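Putative fusidic acid resistance protein (Staphylococcus aureus, PDB 2YB5) probably confers resistance to the antibiotic fusidic acid by binding elongation factor G and promoting its clearance from the ribosome. Local coordinates at residues F157-C161 with D188-Y192; N5-K11 with I48-I54; V19-I23 with T69-E74; F99-L105 with R130-V134. All blocks are in the same frame, centred on the assembly; numbering follows the deposited sequence.

Contact 1: residues F157-C161 with D188-Y192. With ZN (zinc ion), chain C.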
# COMPACT_ATOMS: atom_id res chain seq x y z
N PHE A 157 -15.39 5.30 0.08
CA PHE A 157 -13.97 5.62 0.14
C PHE A 157 -13.37 4.95 1.36
O PHE A 157 -13.81 5.21 2.48
CB PHE A 157 -13.73 7.12 0.29
CG PHE A 157 -14.38 7.95 -0.75
CD1 PHE A 157 -13.96 7.88 -2.07
CD2 PHE A 157 -15.39 8.84 -0.41
CE1 PHE A 157 -14.55 8.67 -3.03
CE2 PHE A 157 -15.99 9.63 -1.36
CZ PHE A 157 -15.57 9.54 -2.69
N CYS A 158 -12.36 4.11 1.14
CA CYS A 158 -11.61 3.52 2.24
C CYS A 158 -10.82 4.62 2.93
O CYS A 158 -10.10 5.36 2.27
CB CYS A 158 -10.65 2.44 1.72
SG CYS A 158 -9.36 1.94 2.90
N LYS A 159 -10.92 4.73 4.24
CA LYS A 159 -10.16 5.78 4.92
C LYS A 159 -8.68 5.47 5.18
O LYS A 159 -7.99 6.26 5.83
CB LYS A 159 -10.88 6.22 6.20
CG LYS A 159 -12.27 6.80 5.91
CD LYS A 159 -12.24 8.08 5.06
CE LYS A 159 -13.65 8.57 4.73
NZ LYS A 159 -13.66 9.78 3.85
N ILE A 160 -8.17 4.34 4.67
CA ILE A 160 -6.73 4.10 4.67
C ILE A 160 -6.09 4.50 3.33
O ILE A 160 -5.19 5.32 3.31
CB ILE A 160 -6.42 2.64 5.00
CG1 ILE A 160 -6.72 2.37 6.47
CG2 ILE A 160 -4.94 2.32 4.69
CD1 ILE A 160 -6.81 0.93 6.81
N CYS A 161 -6.56 3.92 2.24
CA CYS A 161 -5.97 4.16 0.93
C CYS A 161 -6.65 5.30 0.19
O CYS A 161 -6.17 5.72 -0.85
CB CYS A 161 -6.03 2.88 0.08
SG CYS A 161 -7.70 2.32 -0.33
N ASP A 188 -13.63 3.67 11.37
CA ASP A 188 -14.08 4.21 10.11
C ASP A 188 -14.22 3.12 9.07
O ASP A 188 -13.87 1.96 9.31
CB ASP A 188 -13.11 5.30 9.62
CG ASP A 188 -13.84 6.46 8.94
OD1 ASP A 188 -14.95 6.25 8.40
OD2 ASP A 188 -13.29 7.58 8.92
N TYR A 189 -14.76 3.49 7.92
CA TYR A 189 -14.91 2.57 6.80
C TYR A 189 -13.57 2.36 6.08
O TYR A 189 -12.91 3.31 5.69
CB TYR A 189 -16.00 3.06 5.83
CG TYR A 189 -17.40 2.85 6.39
CD1 TYR A 189 -17.99 3.78 7.25
CD2 TYR A 189 -18.14 1.70 6.08
CE1 TYR A 189 -19.26 3.58 7.78
CE2 TYR A 189 -19.42 1.50 6.61
CZ TYR A 189 -19.97 2.44 7.45
OH TYR A 189 -21.23 2.24 7.97
N ILE A 190 -13.21 1.08 5.92
CA ILE A 190 -12.00 0.69 5.22
C ILE A 190 -12.27 -0.50 4.29
O ILE A 190 -13.31 -1.16 4.38
CB ILE A 190 -10.87 0.30 6.20
CG1 ILE A 190 -11.28 -0.91 7.06
CG2 ILE A 190 -10.47 1.50 7.06
CD1 ILE A 190 -10.19 -1.40 8.03
N CYS A 191 -11.30 -0.77 3.41
CA CYS A 191 -11.39 -1.89 2.48
C CYS A 191 -11.61 -3.17 3.28
O CYS A 191 -10.87 -3.46 4.22
CB CYS A 191 -10.11 -2.01 1.66
SG CYS A 191 -9.70 -0.61 0.50
N TYR A 192 -12.65 -3.93 2.94
CA TYR A 192 -12.87 -5.22 3.56
C TYR A 192 -11.66 -6.14 3.32
O TYR A 192 -11.21 -6.85 4.22
CB TYR A 192 -14.11 -5.89 2.99
CG TYR A 192 -14.49 -7.11 3.79
CD1 TYR A 192 -15.07 -6.97 5.04
CD2 TYR A 192 -14.24 -8.40 3.31
CE1 TYR A 192 -15.40 -8.07 5.81
CE2 TYR A 192 -14.58 -9.51 4.07
CZ TYR A 192 -15.15 -9.34 5.32
OH TYR A 192 -15.51 -10.41 6.09
ZN ZN C . -8.24 0.70 1.32

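Contact 2: residues N5-K11 with I48-I54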
# COMPACT_ATOMS: atom_id res chain seq x y z
N ASN A 5 19.40 0.03 -0.47
CA ASN A 5 19.36 0.26 -1.91
C ASN A 5 18.04 -0.30 -2.46
O ASN A 5 17.99 -0.82 -3.57
CB ASN A 5 20.58 -0.40 -2.58
CG ASN A 5 20.99 0.29 -3.88
OD1 ASN A 5 20.92 1.52 -4.02
ND2 ASN A 5 21.47 -0.51 -4.83
N LYS A 6 16.98 -0.20 -1.67
CA LYS A 6 15.64 -0.61 -2.09
C LYS A 6 14.55 0.26 -1.47
O LYS A 6 14.80 1.01 -0.54
CB LYS A 6 15.38 -2.10 -1.78
CG LYS A 6 16.18 -2.68 -0.66
CD LYS A 6 15.77 -4.12 -0.40
CE LYS A 6 16.25 -5.08 -1.50
NZ LYS A 6 15.98 -6.50 -1.11
N ILE A 7 13.34 0.16 -2.01
CA ILE A 7 12.25 1.07 -1.64
C ILE A 7 11.09 0.34 -0.99
O ILE A 7 10.94 -0.87 -1.13
CB ILE A 7 11.71 1.85 -2.88
CG1 ILE A 7 11.20 0.89 -3.97
CG2 ILE A 7 12.79 2.76 -3.45
CD1 ILE A 7 10.24 1.52 -4.94
N GLU A 8 10.25 1.09 -0.28
CA GLU A 8 9.08 0.51 0.36
C GLU A 8 8.01 0.15 -0.67
O GLU A 8 7.97 0.72 -1.77
CB GLU A 8 8.52 1.49 1.40
CG GLU A 8 9.52 1.87 2.50
CD GLU A 8 10.06 0.67 3.27
OE1 GLU A 8 9.30 -0.30 3.49
OE2 GLU A 8 11.24 0.70 3.67
N VAL A 9 7.19 -0.83 -0.33
CA VAL A 9 6.08 -1.26 -1.18
C VAL A 9 5.16 -0.09 -1.54
O VAL A 9 4.74 0.04 -2.70
CB VAL A 9 5.25 -2.39 -0.48
CG1 VAL A 9 3.91 -2.60 -1.15
CG2 VAL A 9 6.05 -3.70 -0.45
N TYR A 10 4.84 0.76 -0.57
CA TYR A 10 3.99 1.93 -0.85
C TYR A 10 4.63 2.94 -1.84
O TYR A 10 3.92 3.55 -2.63
CB TYR A 10 3.53 2.62 0.43
CG TYR A 10 4.61 3.25 1.28
CD1 TYR A 10 5.03 4.56 1.06
CD2 TYR A 10 5.18 2.55 2.34
CE1 TYR A 10 6.01 5.15 1.85
CE2 TYR A 10 6.16 3.12 3.13
CZ TYR A 10 6.56 4.42 2.88
OH TYR A 10 7.53 4.97 3.68
N LYS A 11 5.95 3.06 -1.83
CA LYS A 11 6.65 3.90 -2.82
C LYS A 11 6.56 3.31 -4.21
O LYS A 11 6.47 4.06 -5.19
CB LYS A 11 8.13 4.12 -2.45
CG LYS A 11 8.34 5.02 -1.23
CD LYS A 11 8.14 6.49 -1.58
CE LYS A 11 8.31 7.42 -0.38
NZ LYS A 11 8.27 8.87 -0.80
N ILE A 48 12.05 9.26 -5.90
CA ILE A 48 11.73 8.08 -5.09
C ILE A 48 12.93 7.12 -5.02
O ILE A 48 13.14 6.46 -4.00
CB ILE A 48 10.50 7.33 -5.64
CG1 ILE A 48 9.22 8.12 -5.35
CG2 ILE A 48 10.38 5.93 -5.04
CD1 ILE A 48 8.00 7.57 -6.03
N PHE A 49 13.73 7.07 -6.09
CA PHE A 49 14.94 6.25 -6.11
C PHE A 49 16.20 7.00 -5.68
O PHE A 49 17.10 6.39 -5.12
CB PHE A 49 15.11 5.61 -7.50
CG PHE A 49 14.09 4.55 -7.80
CD1 PHE A 49 14.24 3.25 -7.30
CD2 PHE A 49 12.95 4.85 -8.53
CE1 PHE A 49 13.30 2.27 -7.57
CE2 PHE A 49 12.00 3.88 -8.81
CZ PHE A 49 12.18 2.58 -8.32
N LYS A 50 16.26 8.32 -5.91
CA LYS A 50 17.42 9.11 -5.47
C LYS A 50 17.57 9.07 -3.96
O LYS A 50 18.68 8.88 -3.44
CB LYS A 50 17.34 10.58 -5.93
CG LYS A 50 17.73 10.82 -7.38
CD LYS A 50 18.60 12.08 -7.54
CE LYS A 50 17.90 13.35 -7.05
NZ LYS A 50 18.59 14.59 -7.52
N GLU A 51 16.46 9.23 -3.25
CA GLU A 51 16.42 9.10 -1.78
C GLU A 51 17.19 7.87 -1.27
O GLU A 51 17.84 7.93 -0.23
CB GLU A 51 14.96 9.06 -1.31
CG GLU A 51 14.75 9.13 0.21
CD GLU A 51 13.32 8.78 0.63
OE1 GLU A 51 12.39 8.99 -0.19
OE2 GLU A 51 13.12 8.30 1.76
N LYS A 52 17.12 6.76 -2.02
CA LYS A 52 17.73 5.49 -1.62
C LYS A 52 18.96 5.10 -2.46
O LYS A 52 19.38 3.95 -2.45
CB LYS A 52 16.68 4.38 -1.69
CG LYS A 52 15.54 4.53 -0.70
CD LYS A 52 15.96 4.12 0.71
CE LYS A 52 14.78 4.12 1.68
NZ LYS A 52 14.30 5.50 1.98
N ASP A 53 19.54 6.07 -3.19
CA ASP A 53 20.77 5.86 -3.97
C ASP A 53 20.70 4.74 -5.01
O ASP A 53 21.70 4.07 -5.27
CB ASP A 53 21.96 5.62 -3.03
CG ASP A 53 22.16 6.75 -2.03
OD1 ASP A 53 22.42 7.89 -2.47
OD2 ASP A 53 22.05 6.49 -0.81
N ILE A 54 19.53 4.53 -5.61
CA ILE A 54 19.37 3.51 -6.66
C ILE A 54 19.45 4.20 -8.01
O ILE A 54 18.84 5.26 -8.21
CB ILE A 54 18.03 2.76 -6.55
CG1 ILE A 54 17.85 2.13 -5.17
CG2 ILE A 54 17.94 1.68 -7.64
CD1 ILE A 54 16.50 1.47 -4.97

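Contact 3: residues V19-I23 with T69-E74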
# COMPACT_ATOMS: atom_id res chain seq x y z
N VAL A 19 3.59 6.48 -13.34
CA VAL A 19 3.77 5.96 -14.69
C VAL A 19 2.45 5.97 -15.47
O VAL A 19 2.43 6.38 -16.64
CB VAL A 19 4.40 4.55 -14.68
CG1 VAL A 19 4.32 3.91 -16.05
CG2 VAL A 19 5.85 4.64 -14.22
N TYR A 20 1.35 5.56 -14.85
CA TYR A 20 0.03 5.63 -15.50
C TYR A 20 -0.39 7.07 -15.76
O TYR A 20 -1.07 7.34 -16.74
CB TYR A 20 -1.08 4.95 -14.68
CG TYR A 20 -0.93 3.45 -14.43
CD1 TYR A 20 -0.27 2.61 -15.33
CD2 TYR A 20 -1.48 2.88 -13.28
CE1 TYR A 20 -0.16 1.23 -15.08
CE2 TYR A 20 -1.37 1.52 -13.03
CZ TYR A 20 -0.72 0.70 -13.92
OH TYR A 20 -0.62 -0.65 -13.63
N GLN A 21 -0.00 7.99 -14.88
CA GLN A 21 -0.31 9.40 -15.10
C GLN A 21 0.42 9.90 -16.35
O GLN A 21 -0.15 10.65 -17.12
CB GLN A 21 0.05 10.26 -13.88
CG GLN A 21 -0.57 11.68 -13.90
CD GLN A 21 -2.03 11.73 -13.42
OE1 GLN A 21 -2.68 10.71 -13.23
NE2 GLN A 21 -2.53 12.94 -13.22
N LEU A 22 1.66 9.46 -16.55
CA LEU A 22 2.42 9.75 -17.76
C LEU A 22 1.69 9.27 -19.01
O LEU A 22 1.68 9.96 -20.03
CB LEU A 22 3.81 9.11 -17.72
CG LEU A 22 4.98 9.96 -17.23
CD1 LEU A 22 6.28 9.14 -17.32
CD2 LEU A 22 5.10 11.23 -18.05
N ILE A 23 1.08 8.09 -18.91
CA ILE A 23 0.29 7.55 -20.01
C ILE A 23 -0.96 8.39 -20.32
O ILE A 23 -1.35 8.53 -21.47
CB ILE A 23 -0.10 6.09 -19.74
CG1 ILE A 23 1.15 5.20 -19.83
CG2 ILE A 23 -1.15 5.61 -20.74
CD1 ILE A 23 0.92 3.76 -19.37
N THR A 69 3.12 2.32 -23.64
CA THR A 69 1.77 1.82 -23.38
C THR A 69 1.81 0.89 -22.16
O THR A 69 2.87 0.67 -21.58
CB THR A 69 1.20 1.10 -24.61
OG1 THR A 69 -0.17 0.74 -24.38
CG2 THR A 69 2.02 -0.14 -24.94
N LYS A 70 0.65 0.34 -21.79
CA LYS A 70 0.54 -0.49 -20.58
C LYS A 70 1.58 -1.61 -20.59
O LYS A 70 2.44 -1.66 -19.71
CB LYS A 70 -0.87 -1.11 -20.44
CG LYS A 70 -2.04 -0.12 -20.50
CD LYS A 70 -2.06 0.85 -19.33
CE LYS A 70 -3.22 1.83 -19.47
NZ LYS A 70 -3.52 2.54 -18.19
N LYS A 71 1.51 -2.47 -21.60
CA LYS A 71 2.36 -3.66 -21.68
C LYS A 71 3.84 -3.35 -21.45
O LYS A 71 4.47 -3.96 -20.58
CB LYS A 71 2.20 -4.34 -23.05
N LYS A 72 4.38 -2.42 -22.23
CA LYS A 72 5.78 -2.01 -22.11
C LYS A 72 6.09 -1.45 -20.71
O LYS A 72 7.14 -1.74 -20.14
CB LYS A 72 6.12 -0.97 -23.17
N ALA A 73 5.17 -0.66 -20.17
CA ALA A 73 5.31 -0.10 -18.83
C ALA A 73 5.38 -1.20 -17.77
O ALA A 73 6.24 -1.18 -16.90
CB ALA A 73 4.16 0.85 -18.52
N GLU A 74 4.46 -2.16 -17.87
CA GLU A 74 4.32 -3.24 -16.89
C GLU A 74 5.56 -4.12 -16.80
O GLU A 74 5.97 -4.51 -15.70
CB GLU A 74 3.10 -4.10 -17.21
CG GLU A 74 1.76 -3.36 -17.09
CD GLU A 74 1.40 -3.01 -15.66
OE1 GLU A 74 1.51 -3.89 -14.79
OE2 GLU A 74 1.00 -1.85 -15.42

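Contact 4: residues F99-L105 with R130-V134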
# COMPACT_ATOMS: atom_id res chain seq x y z
N PHE A 99 -0.58 -9.28 20.01
CA PHE A 99 -1.97 -9.50 20.41
C PHE A 99 -2.07 -10.36 21.68
O PHE A 99 -2.90 -11.27 21.76
CB PHE A 99 -2.75 -10.11 19.24
CG PHE A 99 -2.78 -9.23 18.03
CD1 PHE A 99 -3.43 -8.01 18.07
CD2 PHE A 99 -2.14 -9.60 16.86
CE1 PHE A 99 -3.46 -7.19 16.96
CE2 PHE A 99 -2.16 -8.77 15.75
CZ PHE A 99 -2.82 -7.57 15.80
N ARG A 100 -1.25 -10.00 22.67
CA ARG A 100 -1.08 -10.74 23.94
C ARG A 100 -2.40 -11.06 24.66
O ARG A 100 -2.53 -12.12 25.27
CB ARG A 100 -0.17 -9.92 24.88
CG ARG A 100 0.02 -10.45 26.30
CD ARG A 100 0.97 -11.63 26.35
NE ARG A 100 2.34 -11.21 26.05
CZ ARG A 100 3.21 -10.74 26.94
NH1 ARG A 100 2.88 -10.60 28.22
NH2 ARG A 100 4.43 -10.39 26.53
N LYS A 101 -3.36 -10.14 24.60
CA LYS A 101 -4.64 -10.33 25.30
C LYS A 101 -5.61 -11.26 24.58
O LYS A 101 -6.62 -11.66 25.16
CB LYS A 101 -5.31 -8.97 25.55
CG LYS A 101 -4.58 -8.08 26.54
CD LYS A 101 -5.35 -6.78 26.72
CE LYS A 101 -4.62 -5.80 27.64
NZ LYS A 101 -5.40 -4.53 27.80
N VAL A 102 -5.33 -11.59 23.32
CA VAL A 102 -6.19 -12.47 22.53
C VAL A 102 -5.80 -13.91 22.80
O VAL A 102 -4.69 -14.34 22.46
CB VAL A 102 -6.09 -12.14 21.03
CG1 VAL A 102 -6.92 -13.10 20.19
CG2 VAL A 102 -6.53 -10.70 20.78
N LYS A 103 -6.70 -14.67 23.42
CA LYS A 103 -6.42 -16.06 23.78
C LYS A 103 -6.44 -16.98 22.56
O LYS A 103 -5.65 -17.93 22.48
CB LYS A 103 -7.43 -16.55 24.83
N LYS A 104 -7.33 -16.69 21.61
CA LYS A 104 -7.51 -17.53 20.43
C LYS A 104 -7.22 -16.69 19.19
O LYS A 104 -8.10 -15.98 18.70
CB LYS A 104 -8.96 -18.07 20.40
CG LYS A 104 -9.22 -19.15 21.45
CD LYS A 104 -10.71 -19.41 21.71
CE LYS A 104 -10.89 -20.53 22.75
NZ LYS A 104 -12.31 -20.84 23.08
N LEU A 105 -5.97 -16.74 18.71
CA LEU A 105 -5.53 -15.86 17.62
C LEU A 105 -5.46 -16.60 16.29
O LEU A 105 -4.56 -17.41 16.07
CB LEU A 105 -4.16 -15.23 17.92
CG LEU A 105 -3.61 -14.29 16.83
CD1 LEU A 105 -4.44 -13.02 16.72
CD2 LEU A 105 -2.14 -13.94 17.06
N ARG A 130 -13.78 -10.16 12.93
CA ARG A 130 -12.66 -9.34 13.33
C ARG A 130 -11.71 -9.13 12.14
O ARG A 130 -11.64 -9.98 11.25
CB ARG A 130 -11.93 -10.04 14.48
CG ARG A 130 -10.85 -9.23 15.17
CD ARG A 130 -10.34 -9.97 16.40
NE ARG A 130 -11.31 -9.95 17.50
CZ ARG A 130 -11.10 -10.45 18.71
NH1 ARG A 130 -9.94 -11.02 19.03
NH2 ARG A 130 -12.05 -10.37 19.63
N LYS A 131 -11.02 -8.00 12.13
CA LYS A 131 -9.85 -7.82 11.27
C LYS A 131 -8.67 -7.46 12.17
O LYS A 131 -8.81 -6.68 13.11
CB LYS A 131 -10.04 -6.72 10.20
CG LYS A 131 -8.81 -6.49 9.30
CD LYS A 131 -8.91 -5.26 8.41
CE LYS A 131 -9.94 -5.38 7.28
NZ LYS A 131 -9.56 -6.45 6.31
N TYR A 132 -7.53 -8.07 11.86
CA TYR A 132 -6.26 -7.78 12.49
C TYR A 132 -5.40 -7.04 11.49
O TYR A 132 -5.41 -7.37 10.30
CB TYR A 132 -5.55 -9.09 12.84
CG TYR A 132 -6.21 -9.89 13.92
CD1 TYR A 132 -5.90 -9.65 15.25
CD2 TYR A 132 -7.11 -10.89 13.62
CE1 TYR A 132 -6.48 -10.38 16.25
CE2 TYR A 132 -7.70 -11.64 14.62
CZ TYR A 132 -7.38 -11.37 15.94
OH TYR A 132 -7.94 -12.09 16.96
N ILE A 133 -4.64 -6.04 11.96
CA ILE A 133 -3.75 -5.26 11.11
C ILE A 133 -2.39 -5.16 11.78
O ILE A 133 -2.30 -4.71 12.90
CB ILE A 133 -4.32 -3.85 10.84
CG1 ILE A 133 -5.49 -3.94 9.84
CG2 ILE A 133 -3.23 -2.90 10.32
CD1 ILE A 133 -6.49 -2.76 9.92
N VAL A 134 -1.34 -5.60 11.09
CA VAL A 134 0.03 -5.53 11.59
C VAL A 134 0.88 -4.72 10.61
O VAL A 134 0.70 -4.83 9.39
CB VAL A 134 0.63 -6.95 11.81
CG1 VAL A 134 2.12 -6.90 12.13
CG2 VAL A 134 -0.14 -7.68 12.94
O HOH W 1 -8.62 -14.80 16.29

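Contact 1: residues F157-C161 with D188-Y192
Cys158 lies against the end of the strand that carries Ile190 and Cys191: its SG is 3.7 Å from Ile190 CA, and its CB meets Cys191 SG at 3.4 Å. The zinc ion explains this crowding, being held by Cys158 SG at 2.3 Å, Cys161 SG at 2.4 Å and Cys191 SG at 2.1 Å, with Cys197 of helix 194-200 as fourth ligand. A metal thiolate is a good acceptor, and Cys158 SG accepts hydrogen bonds from Ile160 N (3.2 Å), Cys161 N (3.5 Å) and, across the contact, Cys191 N (3.4 Å). The two backbones are also tied directly, Lys159 N donating to Tyr189 O at 2.8 Å. Beside the metal, Ile160 CD1 packs on Ile190 CG2 at 3.7 Å, and Phe210 of helix 204-214 touches both isoleucines. A tight turn with a CxxC pair, joined through zinc to cysteines at a strand end and in the following helix, is the hallmark of the treble-clef zinc finger.

Contact 2: residues N5-K11 with I48-I54
Ile48, near the end of helix 35-50, opens the second segment by pointing at the start of helix 9-27, where its CG2 lies 3.9 Å from Lys11 CB; its carbonyl O is 3.8 Å from Ile7 CG2. Phe49 follows, its CZ 4.0 Å from Ile7 CD1, so that Ile7 is wedged among apolar neighbours. Glu51 lies at the surface, where its OE2 forms a salt bridge with Lys52 NZ at 3.0 Å, whereas Lys11 NZ stays 4.2 Å from Glu51 OE1, too far for one. Lys52 lays its aliphatic stem over the other segment, CD 3.5 Å from Lys6 O. Asp53, with positive phi, reverses the chain, and Ile54 then turns back to Ile7, its CD1 4.2 Å from Ile7 CG2 and 3.1 Å from Asn5 O. The bonds Ile54 N to Phe49 O (3.1 Å) and Asp53 N to Lys50 O (2.9 Å) define a Schellman motif, the classic helix C-terminal cap, here with its hydrophobic residue packed on the N-terminal arm of an all-helical region.

Contact 3: residues V19-I23 with T69-E74
Two nearly antiparallel helices of the N-terminal helical region, which belongs to the elongation factor G-binding family, face each other here. The short segments 19-23 and 70-74 cross at 156°, with axes 11.0 Å apart at closest approach. That is a generous spacing, and the 268 Å² buried between them is correspondingly modest. The apolar interactions lie between the facing sides of the two helices. Val19 and Ala73 both direct their CA-to-CB bonds toward the partner and meet at 3.9 Å, CG1 to CB, while Ile23 CD1 reaches Ala73 CB at 4.4 Å and the CD of Lys70 at 4.2 Å. Ile23 also covers the helix start, its CD1 4.1 Å from the backbone C of Thr69, the N-cap residue. Behind this layer Val19 touches Ile45 and Leu22 packs on Leu41 and Leu42, so helix 35-50 also packs against helix 9-27. Polar and charged groups lie toward the outside. Lys70 NZ comes to 4.3 Å from Tyr20 CD1. Tyr20 extends its phenol across the gap, and its OH donates a hydrogen bond of 2.7 Å to Glu74 OE2.

Contact 4: residues F99-L105 with R130-V134
Tyr132 and Phe99 supply most of the buried surface, 82 and 69 Å² of their own area, and they meet as a T-shaped pair. The edge of Tyr132 is directed at the face of Phe99, with centroids 5.0 Å apart, planes at 71° and Tyr132 CD1 3.8 Å from Phe99 CZ. Each ring then gains a further partner: Val134 CG2 sits at the edge of Phe99, 3.6 Å from CE2, and Leu105 CD1 lies over a face of Tyr132, 3.4 Å from CE1. Val102 CG1 comes to 3.5 Å from Tyr132 OH. That hydroxyl accepts a hydrogen bond from Arg130 NH1 at 3.1 Å and donates to a water at 2.9 Å, which in turn donates to Lys104 O at 2.7 Å, so a polar bridge complements the apolar packing. The loop following helix 92-98 thus covers one side of strand 130-136, which runs between strands 121-125 and 142-149; Trp123 and Tyr146 from those neighbours meet the Tyr132 ring, and Leu95 of the helix touches Leu105 and Val134.

Along the chain, contacts 2 and 3 come first and interlock, their segments alternating, while contact 4 and then contact 1 follow in series. Contacts 2 and 3 share helix 9-27, with centres about 19 Å apart, and belong to the helical N-terminal region. Contacts 4 and 1, centres about 20 Å apart, reach the same five-stranded antiparallel sheet in the zinc-finger region and touch: Lys131 NZ lies 2.7 Å from Tyr192 O, a probable hydrogen bond. Between the regions the nearest pair, contacts 1 and 2, stays about 9 Å apart at nearest atoms. The protein thus illustrates a two-part build, a helical part of the family that binds elongation factor G and a zinc-finger part, each with its own internal packing.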